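Local coordinates for Serpin48 (Tenebrio molitor, PDB 3OZQ), which belongs to the serpin family and inhibits the serine protease SPE with high specificity in the innate immunity of an insect, at residues Y89-K100 and T161-N172. Sequence-based numbering, arbitrary orientation.
Sequences YTLHTANKIYVK and TRVVLINALYFN
H92 carries Y170 OH over the centre of one imidazole face, 3.4 Å above its plane, and T90 CG2 lies over the opposite face near the rim; Y170 O meets the edge in plane. The two rings are near parallel (7°) but slid apart, and H92 CB makes a CH-pi contact 3.8 Å from the Y170 centroid. Y170 CG lies between its backbone N and carbonyl carbon, a torsion that carries the phenol end across to the H92 imidazole face. The hydroxyl is also hydrogen-bonded to Q145 OE1. At the start of the pair, Y89 CD1 touches F171 CZ at 3.7 Å, the rings oblique; F171 and L91 lie on the other face of the sheet from H92 and Y170, and the F171 rim meets L91 CA.

The amides of N95 and N167 are almost perpendicular (87°); N95 ND2 reaches N167 OD1 at 2.7 Å, yet the 116° N-H...O angle makes this bond weak. N167 OD1 is also hydrogen-bonded to S40 OG. Further along, I97 CG2 packs on V163 CG1 at 3.6 Å. Paired backbone bonds from T90–N172 to Y98–V164 establish the antiparallel register.

These are neighbouring strands of serpin sheet A: 120-124 and 310-321 flank the pair, helix 129-143 covers A94, Y98 and I166, and helix 38-50 lies against N95, L165, N167 and L169 on the opposite face.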
ATOM      1  N   TYR A  89      -6.063  -2.364  15.714  1.00 48.66           N
ATOM      2  CA  TYR A  89      -5.313  -1.686  14.658  1.00 50.29           C
ATOM      3  C   TYR A  89      -6.212  -0.952  13.668  1.00 51.83           C
ATOM      4  O   TYR A  89      -7.360  -1.348  13.447  1.00 48.96           O
ATOM      5  CB  TYR A  89      -4.443  -2.683  13.898  1.00 47.57           C
ATOM      6  CG  TYR A  89      -5.216  -3.749  13.145  1.00 50.36           C
ATOM      7  CD1 TYR A  89      -5.920  -3.445  11.981  1.00 50.10           C
ATOM      8  CD2 TYR A  89      -5.225  -5.064  13.587  1.00 48.91           C
ATOM      9  CE1 TYR A  89      -6.614  -4.426  11.290  1.00 53.47           C
ATOM     10  CE2 TYR A  89      -5.914  -6.047  12.906  1.00 49.26           C
ATOM     11  CZ  TYR A  89      -6.603  -5.731  11.761  1.00 54.92           C
ATOM     12  OH  TYR A  89      -7.285  -6.728  11.095  1.00 56.28           O
ATOM     13  N   THR A  90      -5.673   0.101  13.052  1.00 47.68           N
ATOM     14  CA  THR A  90      -6.466   0.932  12.147  1.00 46.63           C
ATOM     15  C   THR A  90      -5.721   1.336  10.877  1.00 46.73           C
ATOM     16  O   THR A  90      -4.602   1.857  10.928  1.00 47.56           O
ATOM     17  CB  THR A  90      -6.910   2.225  12.837  1.00 46.23           C
ATOM     18  OG1 THR A  90      -7.190   1.962  14.216  1.00 54.59           O
ATOM     19  CG2 THR A  90      -8.155   2.800  12.149  1.00 51.26           C
ATOM     20  N   LEU A  91      -6.355   1.104   9.738  1.00 41.16           N
ATOM     21  CA  LEU A  91      -5.909   1.691   8.485  1.00 44.73           C
ATOM     22  C   LEU A  91      -6.597   3.042   8.296  1.00 45.46           C
ATOM     23  O   LEU A  91      -7.824   3.127   8.357  1.00 49.01           O
ATOM     24  CB  LEU A  91      -6.255   0.769   7.325  1.00 44.97           C
ATOM     25  CG  LEU A  91      -5.854   1.290   5.948  1.00 44.49           C
ATOM     26  CD1 LEU A  91      -4.323   1.398   5.870  1.00 41.38           C
ATOM     27  CD2 LEU A  91      -6.394   0.356   4.885  1.00 37.70           C
ATOM     28  N   HIS A  92      -5.806   4.095   8.104  1.00 43.49           N
ATOM     29  CA  HIS A  92      -6.330   5.426   7.818  1.00 41.52           C
ATOM     30  C   HIS A  92      -6.156   5.699   6.331  1.00 42.45           C
ATOM     31  O   HIS A  92      -5.069   5.532   5.789  1.00 38.05           O
ATOM     32  CB  HIS A  92      -5.592   6.495   8.639  1.00 44.09           C
ATOM     33  CG  HIS A  92      -5.730   6.319  10.121  1.00 47.31           C
ATOM     34  ND1 HIS A  92      -4.948   5.446  10.845  1.00 48.46           N
ATOM     35  CD2 HIS A  92      -6.579   6.888  11.012  1.00 49.80           C
ATOM     36  CE1 HIS A  92      -5.298   5.492  12.119  1.00 46.22           C
ATOM     37  NE2 HIS A  92      -6.288   6.357  12.246  1.00 50.10           N
ATOM     38  N   THR A  93      -7.237   6.094   5.669  1.00 39.81           N
ATOM     39  CA  THR A  93      -7.178   6.397   4.247  1.00 36.33           C
ATOM     40  C   THR A  93      -7.903   7.696   3.983  1.00 39.72           C
ATOM     41  O   THR A  93      -8.904   8.002   4.629  1.00 47.68           O
ATOM     42  CB  THR A  93      -7.840   5.277   3.418  1.00 41.48           C
ATOM     43  OG1 THR A  93      -9.265   5.366   3.544  1.00 41.19           O
ATOM     44  CG2 THR A  93      -7.393   3.928   3.908  1.00 33.43           C
ATOM     45  N   ALA A  94      -7.385   8.472   3.047  1.00 39.24           N
ATOM     46  CA  ALA A  94      -8.092   9.633   2.544  1.00 35.73           C
ATOM     47  C   ALA A  94      -8.085   9.470   1.046  1.00 38.79           C
ATOM     48  O   ALA A  94      -7.110   9.825   0.385  1.00 38.82           O
ATOM     49  CB  ALA A  94      -7.391  10.904   2.947  1.00 42.13           C
ATOM     50  N   ASN A  95      -9.165   8.902   0.521  1.00 35.25           N
ATOM     51  CA  ASN A  95      -9.284   8.621  -0.894  1.00 34.68           C
ATOM     52  C   ASN A  95     -10.378   9.493  -1.471  1.00 36.71           C
ATOM     53  O   ASN A  95     -11.482   9.570  -0.931  1.00 37.34           O
ATOM     54  CB  ASN A  95      -9.601   7.139  -1.151  1.00 36.70           C
ATOM     55  CG  ASN A  95      -8.504   6.202  -0.647  1.00 41.34           C
ATOM     56  OD1 ASN A  95      -8.684   4.968  -0.601  1.00 38.69           O
ATOM     57  ND2 ASN A  95      -7.364   6.779  -0.260  1.00 31.40           N
ATOM     58  N   LYS A  96     -10.065  10.153  -2.573  1.00 37.27           N
ATOM     59  CA  LYS A  96     -11.015  11.075  -3.174  1.00 36.17           C
ATOM     60  C   LYS A  96     -10.856  11.153  -4.679  1.00 36.79           C
ATOM     61  O   LYS A  96      -9.758  11.006  -5.219  1.00 35.53           O
ATOM     62  CB  LYS A  96     -10.853  12.453  -2.546  1.00 37.05           C
ATOM     63  CG  LYS A  96     -11.623  13.527  -3.252  1.00 40.41           C
ATOM     64  CD  LYS A  96     -12.780  14.005  -2.455  1.00 45.32           C
ATOM     65  CE  LYS A  96     -12.331  14.840  -1.294  1.00 41.42           C
ATOM     66  NZ  LYS A  96     -13.435  15.788  -0.932  1.00 39.04           N
ATOM     67  N   ILE A  97     -11.972  11.379  -5.362  1.00 36.40           N
ATOM     68  CA  ILE A  97     -11.949  11.573  -6.794  1.00 33.78           C
ATOM     69  C   ILE A  97     -12.425  12.983  -7.039  1.00 39.36           C
ATOM     70  O   ILE A  97     -13.606  13.269  -6.885  1.00 42.15           O
ATOM     71  CB  ILE A  97     -12.850  10.556  -7.515  1.00 38.73           C
ATOM     72  CG1 ILE A  97     -12.294   9.136  -7.318  1.00 37.96           C
ATOM     73  CG2 ILE A  97     -12.946  10.877  -8.999  1.00 38.50           C
ATOM     74  CD1 ILE A  97     -12.918   8.104  -8.250  1.00 34.93           C
ATOM     75  N   TYR A  98     -11.494  13.875  -7.355  1.00 35.67           N
ATOM     76  CA  TYR A  98     -11.837  15.265  -7.664  1.00 35.29           C
ATOM     77  C   TYR A  98     -12.108  15.410  -9.152  1.00 39.15           C
ATOM     78  O   TYR A  98     -11.325  14.920  -9.966  1.00 36.94           O
ATOM     79  CB  TYR A  98     -10.703  16.201  -7.273  1.00 36.05           C
ATOM     80  CG  TYR A  98     -10.581  16.443  -5.795  1.00 38.95           C
ATOM     81  CD1 TYR A  98     -11.294  17.461  -5.176  1.00 38.40           C
ATOM     82  CD2 TYR A  98      -9.755  15.644  -5.011  1.00 35.83           C
ATOM     83  CE1 TYR A  98     -11.176  17.682  -3.822  1.00 41.85           C
ATOM     84  CE2 TYR A  98      -9.627  15.859  -3.663  1.00 40.45           C
ATOM     85  CZ  TYR A  98     -10.335  16.878  -3.068  1.00 40.47           C
ATOM     86  OH  TYR A  98     -10.207  17.081  -1.716  1.00 36.09           O
ATOM     87  N   VAL A  99     -13.199  16.110  -9.491  1.00 34.83           N
ATOM     88  CA  VAL A  99     -13.663  16.235 -10.871  1.00 38.14           C
ATOM     89  C   VAL A  99     -13.827  17.698 -11.355  1.00 38.66           C
ATOM     90  O   VAL A  99     -14.275  18.570 -10.612  1.00 41.11           O
ATOM     91  CB  VAL A  99     -14.987  15.449 -11.068  1.00 37.24           C
ATOM     92  CG1 VAL A  99     -15.447  15.534 -12.500  1.00 41.16           C
ATOM     93  CG2 VAL A  99     -14.794  13.974 -10.642  1.00 36.71           C
ATOM     94  N   LYS A 100     -13.435  17.940 -12.600  1.00 38.14           N
ATOM     95  CA  LYS A 100     -13.457  19.265 -13.233  1.00 44.05           C
ATOM     96  C   LYS A 100     -14.807  19.952 -12.985  1.00 42.73           C
ATOM     97  O   LYS A 100     -15.842  19.323 -13.193  1.00 41.79           O
ATOM     98  CB  LYS A 100     -13.222  19.058 -14.733  1.00 45.15           C
ATOM     99  CG  LYS A 100     -13.036  20.292 -15.596  1.00 47.94           C
ATOM    100  CD  LYS A 100     -12.739  19.851 -17.027  1.00 41.27           C
ATOM    101  CE  LYS A 100     -12.913  20.991 -18.045  1.00 51.29           C
ATOM    102  NZ  LYS A 100     -11.814  22.007 -17.985  1.00 53.98           N
ATOM    103  N   THR A 161      -6.616  19.038 -16.925  1.00 42.75           N
ATOM    104  CA  THR A 161      -6.913  18.179 -15.783  1.00 42.38           C
ATOM    105  C   THR A 161      -8.422  18.000 -15.698  1.00 41.89           C
ATOM    106  O   THR A 161      -9.160  18.987 -15.627  1.00 39.88           O
ATOM    107  CB  THR A 161      -6.345  18.729 -14.458  1.00 41.21           C
ATOM    108  OG1 THR A 161      -4.934  18.910 -14.587  1.00 40.52           O
ATOM    109  CG2 THR A 161      -6.608  17.743 -13.312  1.00 35.51           C
ATOM    110  N   ARG A 162      -8.867  16.740 -15.741  1.00 35.68           N
ATOM    111  CA  ARG A 162     -10.290  16.384 -15.783  1.00 33.30           C
ATOM    112  C   ARG A 162     -10.740  15.549 -14.583  1.00 35.35           C
ATOM    113  O   ARG A 162     -11.721  15.877 -13.931  1.00 34.19           O
ATOM    114  CB  ARG A 162     -10.618  15.638 -17.083  1.00 35.28           C
ATOM    115  CG  ARG A 162     -11.038  16.574 -18.245  1.00 36.94           C
ATOM    116  CD  ARG A 162     -10.634  16.020 -19.619  1.00 39.03           C
ATOM    117  NE  ARG A 162      -9.177  15.857 -19.758  1.00 41.19           N
ATOM    118  CZ  ARG A 162      -8.589  15.273 -20.801  1.00 39.43           C
ATOM    119  NH1 ARG A 162      -9.324  14.802 -21.796  1.00 47.61           N
ATOM    120  NH2 ARG A 162      -7.275  15.162 -20.857  1.00 39.95           N
ATOM    121  N   VAL A 163     -10.029  14.458 -14.311  1.00 35.52           N
ATOM    122  CA  VAL A 163     -10.266  13.688 -13.083  1.00 36.37           C
ATOM    123  C   VAL A 163      -8.965  13.321 -12.389  1.00 34.34           C
ATOM    124  O   VAL A 163      -8.030  12.798 -13.019  1.00 34.23           O
ATOM    125  CB  VAL A 163     -11.052  12.387 -13.341  1.00 35.35           C
ATOM    126  CG1 VAL A 163     -11.175  11.571 -12.042  1.00 33.65           C
ATOM    127  CG2 VAL A 163     -12.428  12.698 -13.917  1.00 38.11           C
ATOM    128  N   VAL A 164      -8.913  13.588 -11.086  1.00 32.29           N
ATOM    129  CA  VAL A 164      -7.750  13.250 -10.293  1.00 34.15           C
ATOM    130  C   VAL A 164      -8.162  12.303  -9.177  1.00 33.54           C
ATOM    131  O   VAL A 164      -9.082  12.606  -8.414  1.00 33.75           O
ATOM    132  CB  VAL A 164      -7.099  14.507  -9.684  1.00 37.09           C
ATOM    133  CG1 VAL A 164      -5.947  14.115  -8.758  1.00 32.69           C
ATOM    134  CG2 VAL A 164      -6.621  15.430 -10.798  1.00 34.06           C
ATOM    135  N   LEU A 165      -7.488  11.156  -9.113  1.00 32.95           N
ATOM    136  CA  LEU A 165      -7.620  10.206  -7.997  1.00 33.33           C
ATOM    137  C   LEU A 165      -6.556  10.489  -6.957  1.00 31.51           C
ATOM    138  O   LEU A 165      -5.365  10.446  -7.251  1.00 30.06           O
ATOM    139  CB  LEU A 165      -7.435   8.758  -8.460  1.00 30.02           C
ATOM    140  CG  LEU A 165      -8.229   8.113  -9.600  1.00 35.59           C
ATOM    141  CD1 LEU A 165      -8.674   6.709  -9.235  1.00 29.11           C
ATOM    142  CD2 LEU A 165      -9.389   8.954 -10.114  1.00 28.97           C
ATOM    143  N   ILE A 166      -6.994  10.767  -5.739  1.00 30.99           N
ATOM    144  CA  ILE A 166      -6.090  10.983  -4.620  1.00 30.79           C
ATOM    145  C   ILE A 166      -6.214   9.803  -3.663  1.00 34.05           C
ATOM    146  O   ILE A 166      -7.328   9.374  -3.366  1.00 32.74           O
ATOM    147  CB  ILE A 166      -6.494  12.235  -3.846  1.00 35.01           C
ATOM    148  CG1 ILE A 166      -6.124  13.477  -4.648  1.00 39.29           C
ATOM    149  CG2 ILE A 166      -5.818  12.251  -2.505  1.00 37.97           C
ATOM    150  CD1 ILE A 166      -4.816  13.345  -5.381  1.00 35.62           C
ATOM    151  N   ASN A 167      -5.080   9.297  -3.186  1.00 29.70           N
ATOM    152  CA  ASN A 167      -5.045   8.078  -2.347  1.00 33.00           C
ATOM    153  C   ASN A 167      -3.954   8.147  -1.286  1.00 32.34           C
ATOM    154  O   ASN A 167      -2.827   7.758  -1.532  1.00 31.18           O
ATOM    155  CB  ASN A 167      -4.807   6.868  -3.249  1.00 32.47           C
ATOM    156  CG  ASN A 167      -4.798   5.543  -2.502  1.00 33.19           C
ATOM    157  OD1 ASN A 167      -5.276   5.431  -1.374  1.00 34.07           O
ATOM    158  ND2 ASN A 167      -4.286   4.520  -3.164  1.00 26.69           N
ATOM    159  N   ALA A 168      -4.298   8.658  -0.112  1.00 33.37           N
ATOM    160  CA  ALA A 168      -3.346   8.830   0.968  1.00 30.35           C
ATOM    161  C   ALA A 168      -3.703   7.857   2.069  1.00 35.13           C
ATOM    162  O   ALA A 168      -4.877   7.707   2.405  1.00 34.41           O
ATOM    163  CB  ALA A 168      -3.406  10.218   1.505  1.00 32.57           C
ATOM    164  N   LEU A 169      -2.698   7.202   2.634  1.00 31.35           N
ATOM    165  CA  LEU A 169      -2.946   6.271   3.737  1.00 36.07           C
ATOM    166  C   LEU A 169      -1.728   5.967   4.584  1.00 35.69           C
ATOM    167  O   LEU A 169      -0.591   6.265   4.223  1.00 33.63           O
ATOM    168  CB  LEU A 169      -3.578   4.939   3.270  1.00 33.65           C
ATOM    169  CG  LEU A 169      -3.143   4.119   2.040  1.00 35.92           C
ATOM    170  CD1 LEU A 169      -1.825   4.497   1.430  1.00 37.25           C
ATOM    171  CD2 LEU A 169      -3.228   2.581   2.248  1.00 27.92           C
ATOM    172  N   TYR A 170      -2.004   5.350   5.724  1.00 37.72           N
ATOM    173  CA  TYR A 170      -0.980   4.887   6.634  1.00 33.86           C
ATOM    174  C   TYR A 170      -1.668   3.957   7.618  1.00 37.79           C
ATOM    175  O   TYR A 170      -2.886   4.028   7.806  1.00 34.92           O
ATOM    176  CB  TYR A 170      -0.303   6.056   7.353  1.00 38.29           C
ATOM    177  CG  TYR A 170      -1.158   6.741   8.393  1.00 42.52           C
ATOM    178  CD1 TYR A 170      -1.129   6.331   9.721  1.00 41.89           C
ATOM    179  CD2 TYR A 170      -1.989   7.807   8.052  1.00 41.61           C
ATOM    180  CE1 TYR A 170      -1.904   6.959  10.682  1.00 43.22           C
ATOM    181  CE2 TYR A 170      -2.774   8.442   9.007  1.00 43.36           C
ATOM    182  CZ  TYR A 170      -2.724   8.011  10.324  1.00 47.60           C
ATOM    183  OH  TYR A 170      -3.497   8.628  11.281  1.00 49.55           O
ATOM    184  N   PHE A 171      -0.878   3.087   8.234  1.00 39.24           N
ATOM    185  CA  PHE A 171      -1.380   2.003   9.064  1.00 41.81           C
ATOM    186  C   PHE A 171      -0.910   2.210  10.495  1.00 45.13           C
ATOM    187  O   PHE A 171       0.188   2.711  10.730  1.00 41.77           O
ATOM    188  CB  PHE A 171      -0.818   0.678   8.553  1.00 41.64           C
ATOM    189  CG  PHE A 171      -1.465  -0.536   9.158  1.00 43.23           C
ATOM    190  CD1 PHE A 171      -2.822  -0.763   9.005  1.00 45.23           C
ATOM    191  CD2 PHE A 171      -0.711  -1.464   9.871  1.00 40.74           C
ATOM    192  CE1 PHE A 171      -3.421  -1.898   9.554  1.00 50.41           C
ATOM    193  CE2 PHE A 171      -1.306  -2.597  10.418  1.00 43.77           C
ATOM    194  CZ  PHE A 171      -2.662  -2.817  10.253  1.00 41.06           C
ATOM    195  N   ASN A 172      -1.747   1.818  11.447  1.00 44.34           N
ATOM    196  CA  ASN A 172      -1.394   1.892  12.855  1.00 44.32           C
ATOM    197  C   ASN A 172      -1.660   0.564  13.555  1.00 46.27           C
ATOM    198  O   ASN A 172      -2.799   0.087  13.576  1.00 44.02           O
ATOM    199  CB  ASN A 172      -2.171   3.016  13.530  1.00 46.57           C
ATOM    200  CG  ASN A 172      -2.002   3.015  15.033  1.00 54.69           C
ATOM    201  OD1 ASN A 172      -1.099   3.666  15.572  1.00 58.13           O
ATOM    202  ND2 ASN A 172      -2.862   2.273  15.723  1.00 52.29           N
TER
HETATM  203  O   HOH W   1      -9.286  21.621 -15.972  1.00 47.18           O